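Side-chain contacts in protein-l-isoaspartate o-methyltransferase (Thermotoga maritima, PDB 1DL5), which transfers a methyl group from S-adenosylmethionine to isoaspartyl residues of damaged proteins, a step in protein repair: residues A[35-38]-A[39-42]; A[241-244]-A[245-249]. One frame throughout, in Å; residues are numbered along the deposited sequence.

Contact 1. Residues A[35-38]-A[39-42]; sequences YPLS and YVYE
Y35 and Y39 set their phenol rings beside each other at the start of the short helix 37-40, a single turn whose N-cap position is held by P36. The two ring planes are near parallel, 27° apart, but slid so far past one another, with centroids 5.5 Å apart, that they hardly overlap. The two rings meet differently: Y35 CD1 lies at the edge of the Y39 ring, near its plane, 3.3 Å from Y39 CD2, whereas Y39 CD2 comes to the Y35 ring obliquely. Different first torsions bring the rings together, Y35 CG lying beside its own backbone N (chi1 -68°) and Y39 CG anti to its own (chi1 -165°). The Y35 ring is fixed at its far end as well, since its OH bonds to V47 O in strand 46-50. Close to the backbone, V40 CG2 packs 3.8 Å from Y35 CB, and P36 runs alongside Y39 with the two side chains pointing the same way. P36 O accepts from both Y39 N and V40 N; the first donor stands above the carbonyl plane, the second in it, so one carbonyl closes the first turn twice. L37 and Y41 also lie side by side, their side chains heading in the same direction, and V40 CG1 lies over one face of the Y41 ring, offset toward its rim. Hydrogen bonding of Y41 OH to E28 ties this ring to the preceding loop, while residues of helix 2-11 pack against it. Y41 N donates to L37 O at 3.1 Å, and that same oxygen meets the Y41 ring at its edge, 3.6 Å from CD2.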
ATOM      1  N   TYR A  35     -10.661  35.769 -40.723  1.00 38.23           N
ATOM      2  CA  TYR A  35      -9.317  36.341 -40.672  1.00 38.05           C
ATOM      3  C   TYR A  35      -8.793  36.395 -42.098  1.00 36.03           C
ATOM      4  O   TYR A  35      -9.220  35.618 -42.949  1.00 35.78           O
ATOM      5  CB  TYR A  35      -8.340  35.459 -39.886  1.00 37.22           C
ATOM      6  CG  TYR A  35      -8.573  35.336 -38.401  1.00 39.60           C
ATOM      7  CD1 TYR A  35      -7.958  36.211 -37.507  1.00 38.55           C
ATOM      8  CD2 TYR A  35      -9.355  34.305 -37.882  1.00 39.93           C
ATOM      9  CE1 TYR A  35      -8.110  36.060 -36.134  1.00 42.55           C
ATOM     10  CE2 TYR A  35      -9.512  34.144 -36.511  1.00 39.12           C
ATOM     11  CZ  TYR A  35      -8.888  35.022 -35.644  1.00 41.12           C
ATOM     12  OH  TYR A  35      -9.032  34.855 -34.287  1.00 44.75           O
ATOM     13  N   PRO A  36      -7.872  37.326 -42.386  1.00 36.61           N
ATOM     14  CA  PRO A  36      -7.350  37.365 -43.753  1.00 36.11           C
ATOM     15  C   PRO A  36      -6.557  36.066 -43.896  1.00 36.02           C
ATOM     16  O   PRO A  36      -5.871  35.662 -42.953  1.00 33.53           O
ATOM     17  CB  PRO A  36      -6.445  38.593 -43.738  1.00 36.47           C
ATOM     18  CG  PRO A  36      -7.109  39.484 -42.733  1.00 37.22           C
ATOM     19  CD  PRO A  36      -7.461  38.519 -41.628  1.00 36.11           C
ATOM     20  N   LEU A  37      -6.651  35.405 -45.047  1.00 34.14           N
ATOM     21  CA  LEU A  37      -5.939  34.145 -45.244  1.00 36.90           C
ATOM     22  C   LEU A  37      -4.451  34.240 -44.929  1.00 36.95           C
ATOM     23  O   LEU A  37      -3.857  33.284 -44.426  1.00 38.51           O
ATOM     24  CB  LEU A  37      -6.133  33.632 -46.672  1.00 36.16           C
ATOM     25  CG  LEU A  37      -7.500  33.017 -46.991  1.00 40.52           C
ATOM     26  CD1 LEU A  37      -7.572  32.670 -48.471  1.00 40.62           C
ATOM     27  CD2 LEU A  37      -7.719  31.769 -46.137  1.00 37.91           C
ATOM     28  N   SER A  38      -3.852  35.389 -45.221  1.00 36.35           N
ATOM     29  CA  SER A  38      -2.432  35.589 -44.956  1.00 35.57           C
ATOM     30  C   SER A  38      -2.159  35.434 -43.464  1.00 32.48           C
ATOM     31  O   SER A  38      -1.048  35.105 -43.056  1.00 34.21           O
ATOM     32  CB  SER A  38      -1.991  36.981 -45.416  1.00 36.44           C
ATOM     33  OG  SER A  38      -2.684  37.994 -44.708  1.00 40.16           O
ATOM     34  N   TYR A  39      -3.185  35.673 -42.655  1.00 31.65           N
ATOM     35  CA  TYR A  39      -3.062  35.559 -41.208  1.00 30.88           C
ATOM     36  C   TYR A  39      -3.351  34.115 -40.794  1.00 29.38           C
ATOM     37  O   TYR A  39      -2.736  33.584 -39.871  1.00 25.90           O
ATOM     38  CB  TYR A  39      -4.057  36.503 -40.529  1.00 33.78           C
ATOM     39  CG  TYR A  39      -3.791  36.756 -39.064  1.00 38.13           C
ATOM     40  CD1 TYR A  39      -2.617  37.382 -38.646  1.00 41.67           C
ATOM     41  CD2 TYR A  39      -4.720  36.387 -38.093  1.00 41.25           C
ATOM     42  CE1 TYR A  39      -2.377  37.638 -37.295  1.00 42.77           C
ATOM     43  CE2 TYR A  39      -4.489  36.638 -36.739  1.00 42.36           C
ATOM     44  CZ  TYR A  39      -3.316  37.263 -36.349  1.00 43.10           C
ATOM     45  OH  TYR A  39      -3.082  37.513 -35.015  1.00 46.26           O
ATOM     46  N   VAL A  40      -4.285  33.483 -41.498  1.00 25.31           N
ATOM     47  CA  VAL A  40      -4.670  32.107 -41.202  1.00 25.26           C
ATOM     48  C   VAL A  40      -3.524  31.113 -41.320  1.00 25.18           C
ATOM     49  O   VAL A  40      -3.427  30.172 -40.533  1.00 26.07           O
ATOM     50  CB  VAL A  40      -5.815  31.635 -42.130  1.00 24.24           C
ATOM     51  CG1 VAL A  40      -6.063  30.130 -41.944  1.00 22.65           C
ATOM     52  CG2 VAL A  40      -7.082  32.425 -41.825  1.00 23.09           C
ATOM     53  N   TYR A  41      -2.650  31.313 -42.299  1.00 24.07           N
ATOM     54  CA  TYR A  41      -1.556  30.383 -42.479  1.00 24.01           C
ATOM     55  C   TYR A  41      -0.218  30.780 -41.877  1.00 24.27           C
ATOM     56  O   TYR A  41       0.820  30.233 -42.240  1.00 23.60           O
ATOM     57  CB  TYR A  41      -1.427  30.014 -43.958  1.00 23.63           C
ATOM     58  CG  TYR A  41      -2.585  29.141 -44.390  1.00 26.85           C
ATOM     59  CD1 TYR A  41      -2.566  27.766 -44.144  1.00 27.35           C
ATOM     60  CD2 TYR A  41      -3.741  29.694 -44.941  1.00 25.56           C
ATOM     61  CE1 TYR A  41      -3.669  26.966 -44.426  1.00 27.18           C
ATOM     62  CE2 TYR A  41      -4.854  28.901 -45.231  1.00 24.65           C
ATOM     63  CZ  TYR A  41      -4.811  27.537 -44.970  1.00 27.35           C
ATOM     64  OH  TYR A  41      -5.902  26.738 -45.243  1.00 21.71           O
ATOM     65  N   GLU A  42      -0.258  31.732 -40.949  1.00 25.75           N
ATOM     66  CA  GLU A  42       0.939  32.150 -40.229  1.00 26.55           C
ATOM     67  C   GLU A  42       1.081  31.089 -39.139  1.00 26.80           C
ATOM     68  O   GLU A  42       0.083  30.505 -38.705  1.00 22.95           O
ATOM     69  CB  GLU A  42       0.739  33.524 -39.584  1.00 29.39           C
ATOM     70  CG  GLU A  42       1.079  34.707 -40.478  1.00 34.94           C
ATOM     71  CD  GLU A  42       0.796  36.043 -39.807  1.00 40.20           C
ATOM     72  OE1 GLU A  42       1.136  36.200 -38.613  1.00 41.83           O
ATOM     73  OE2 GLU A  42       0.241  36.942 -40.474  1.00 45.37           O
TER

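Contact 2. Residues A[241-244]-A[245-249]; sequences VELV and DLLTR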
ATOM      1  N   VAL A 241       8.026  19.100  -4.094  1.00 15.84           N
ATOM      2  CA  VAL A 241       6.571  19.161  -4.172  1.00 16.63           C
ATOM      3  C   VAL A 241       6.115  19.107  -5.630  1.00 17.94           C
ATOM      4  O   VAL A 241       5.109  18.463  -5.944  1.00 15.62           O
ATOM      5  CB  VAL A 241       6.028  20.436  -3.493  1.00 19.29           C
ATOM      6  CG1 VAL A 241       4.546  20.596  -3.774  1.00 22.82           C
ATOM      7  CG2 VAL A 241       6.259  20.346  -1.989  1.00 20.72           C
ATOM      8  N   GLU A 242       6.849  19.775  -6.517  1.00 18.46           N
ATOM      9  CA  GLU A 242       6.507  19.750  -7.941  1.00 17.72           C
ATOM     10  C   GLU A 242       6.562  18.293  -8.398  1.00 17.67           C
ATOM     11  O   GLU A 242       5.693  17.818  -9.133  1.00 15.28           O
ATOM     12  CB  GLU A 242       7.515  20.543  -8.781  1.00 20.42           C
ATOM     13  CG  GLU A 242       7.592  22.042  -8.516  1.00 20.97           C
ATOM     14  CD  GLU A 242       8.492  22.762  -9.521  1.00 23.45           C
ATOM     15  OE1 GLU A 242       9.557  22.213  -9.885  1.00 21.64           O
ATOM     16  OE2 GLU A 242       8.137  23.881  -9.943  1.00 23.75           O
ATOM     17  N   LEU A 243       7.605  17.590  -7.967  1.00 16.33           N
ATOM     18  CA  LEU A 243       7.771  16.195  -8.343  1.00 15.82           C
ATOM     19  C   LEU A 243       6.660  15.299  -7.790  1.00 16.14           C
ATOM     20  O   LEU A 243       6.207  14.379  -8.472  1.00 13.59           O
ATOM     21  CB  LEU A 243       9.154  15.698  -7.896  1.00 18.57           C
ATOM     22  CG  LEU A 243      10.306  16.122  -8.819  1.00 18.02           C
ATOM     23  CD1 LEU A 243      11.651  15.989  -8.104  1.00 16.30           C
ATOM     24  CD2 LEU A 243      10.282  15.265 -10.079  1.00 15.03           C
ATOM     25  N   VAL A 244       6.209  15.571  -6.567  1.00 13.27           N
ATOM     26  CA  VAL A 244       5.137  14.771  -5.967  1.00 13.92           C
ATOM     27  C   VAL A 244       3.836  14.994  -6.738  1.00 16.04           C
ATOM     28  O   VAL A 244       3.053  14.064  -6.943  1.00 15.41           O
ATOM     29  CB  VAL A 244       4.924  15.138  -4.478  1.00 15.84           C
ATOM     30  CG1 VAL A 244       3.660  14.444  -3.939  1.00 16.49           C
ATOM     31  CG2 VAL A 244       6.146  14.712  -3.663  1.00 15.67           C
ATOM     32  N   ASP A 245       3.624  16.237  -7.161  1.00 13.68           N
ATOM     33  CA  ASP A 245       2.445  16.619  -7.939  1.00 14.86           C
ATOM     34  C   ASP A 245       2.427  15.806  -9.233  1.00 13.99           C
ATOM     35  O   ASP A 245       1.427  15.177  -9.571  1.00 16.25           O
ATOM     36  CB  ASP A 245       2.532  18.114  -8.284  1.00 14.41           C
ATOM     37  CG  ASP A 245       1.347  18.615  -9.093  1.00 21.16           C
ATOM     38  OD1 ASP A 245       0.500  17.806  -9.523  1.00 24.99           O
ATOM     39  OD2 ASP A 245       1.271  19.844  -9.302  1.00 27.15           O
ATOM     40  N   LEU A 246       3.555  15.808  -9.939  1.00 12.06           N
ATOM     41  CA  LEU A 246       3.674  15.108 -11.215  1.00 13.51           C
ATOM     42  C   LEU A 246       3.701  13.591 -11.132  1.00 14.82           C
ATOM     43  O   LEU A 246       3.078  12.906 -11.942  1.00 14.68           O
ATOM     44  CB  LEU A 246       4.946  15.564 -11.944  1.00 15.37           C
ATOM     45  CG  LEU A 246       5.039  17.034 -12.360  1.00 16.12           C
ATOM     46  CD1 LEU A 246       6.486  17.380 -12.698  1.00 14.26           C
ATOM     47  CD2 LEU A 246       4.127  17.287 -13.559  1.00 16.92           C
ATOM     48  N   LEU A 247       4.430  13.068 -10.157  1.00 13.78           N
ATOM     49  CA  LEU A 247       4.573  11.629 -10.022  1.00 12.59           C
ATOM     50  C   LEU A 247       3.444  10.900  -9.306  1.00 14.02           C
ATOM     51  O   LEU A 247       3.049   9.814  -9.733  1.00 12.64           O
ATOM     52  CB  LEU A 247       5.905  11.308  -9.331  1.00 12.45           C
ATOM     53  CG  LEU A 247       7.186  11.583 -10.122  1.00 13.25           C
ATOM     54  CD1 LEU A 247       8.370  11.616  -9.172  1.00 19.86           C
ATOM     55  CD2 LEU A 247       7.384  10.516 -11.189  1.00 18.22           C
ATOM     56  N   THR A 248       2.917  11.478  -8.230  1.00 12.60           N
ATOM     57  CA  THR A 248       1.860  10.793  -7.478  1.00 11.75           C
ATOM     58  C   THR A 248       0.429  11.137  -7.866  1.00 13.73           C
ATOM     59  O   THR A 248      -0.471  10.301  -7.731  1.00 12.56           O
ATOM     60  CB  THR A 248       1.994  11.038  -5.946  1.00 10.69           C
ATOM     61  OG1 THR A 248       1.539  12.361  -5.624  1.00 12.32           O
ATOM     62  CG2 THR A 248       3.446  10.883  -5.503  1.00 12.37           C
ATOM     63  N   ARG A 249       0.229  12.359  -8.350  1.00 12.66           N
ATOM     64  CA  ARG A 249      -1.092  12.861  -8.721  1.00 12.93           C
ATOM     65  C   ARG A 249      -2.035  12.797  -7.520  1.00 14.09           C
ATOM     66  O   ARG A 249      -3.256  12.766  -7.672  1.00 12.63           O
ATOM     67  CB  ARG A 249      -1.672  12.080  -9.912  1.00 13.55           C
ATOM     68  CG  ARG A 249      -0.814  12.156 -11.165  1.00 14.07           C
ATOM     69  CD  ARG A 249       0.043  10.909 -11.299  1.00 19.53           C
ATOM     70  NE  ARG A 249      -0.793   9.729 -11.505  1.00 16.91           N
ATOM     71  CZ  ARG A 249      -0.446   8.488 -11.176  1.00 17.46           C
ATOM     72  NH1 ARG A 249       0.735   8.241 -10.616  1.00 12.54           N
ATOM     73  NH2 ARG A 249      -1.297   7.493 -11.388  1.00 17.82           N
TER
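T248 turns its hydroxyl back onto V244 one turn earlier, near the C-terminal end of helix 237-248. With chi1 at 76°, OG1 sits between the backbone N and the carbonyl carbon of T248, from where it donates to V244 O at 2.6 Å. T248 N binds the same oxygen at 2.9 Å, the two donors arriving from opposite faces of the carbonyl plane. V244 places CG1 anti to its backbone N (chi1 171°), which carries this methyl to within 3.4 Å of T248 OG1; both side chains also pack on Y260 of strand 257-261. On another flank L243 and L247 have closely similar rotamers, each with CG beside its own N and CD1 extended, and meet loosely through L243 CD2 and L247 CD1, 4.2 Å apart, before reaching L303 of strand 302-306. R249 leaves the helix with positive phi, and its folded side chain brings NH1 back to L247 O at 2.9 Å, the oxygen lying in the guanidinium plane. Its NH2 reaches G306 O, and Y307 adds a cation-pi contact. The hydroxyl is thus a second donor to a carbonyl already bonded to an amide, while the guanidinium and S311 OG both serve L247 O, where the helical bonding pattern stops; the arginine's positive charge is probably favourable beside the negative end of the helix dipole.

In the fold
Contact 1 comes first along the chain, in the N-terminal methyltransferase part, and contact 2 follows in the C-terminal part. They lie on opposite sides of the chain's centre, with centres 40 Å apart and nearest atoms about 29 Å apart, and share no helix. Residues 35-42 contain the short helix 37-40 with the residues that flank it, near the N-terminal helix 2-11; the Y35 side chain is about 12 Å from bound S-adenosylhomocysteine. Residues 241-249 close helix 237-248, packed between the five-stranded antiparallel sheet and strand 302-306, which joins the nine-stranded mixed sheet. Contact 1 thus lies on the cofactor side of the protein, while contact 2 belongs to packing between two sheets.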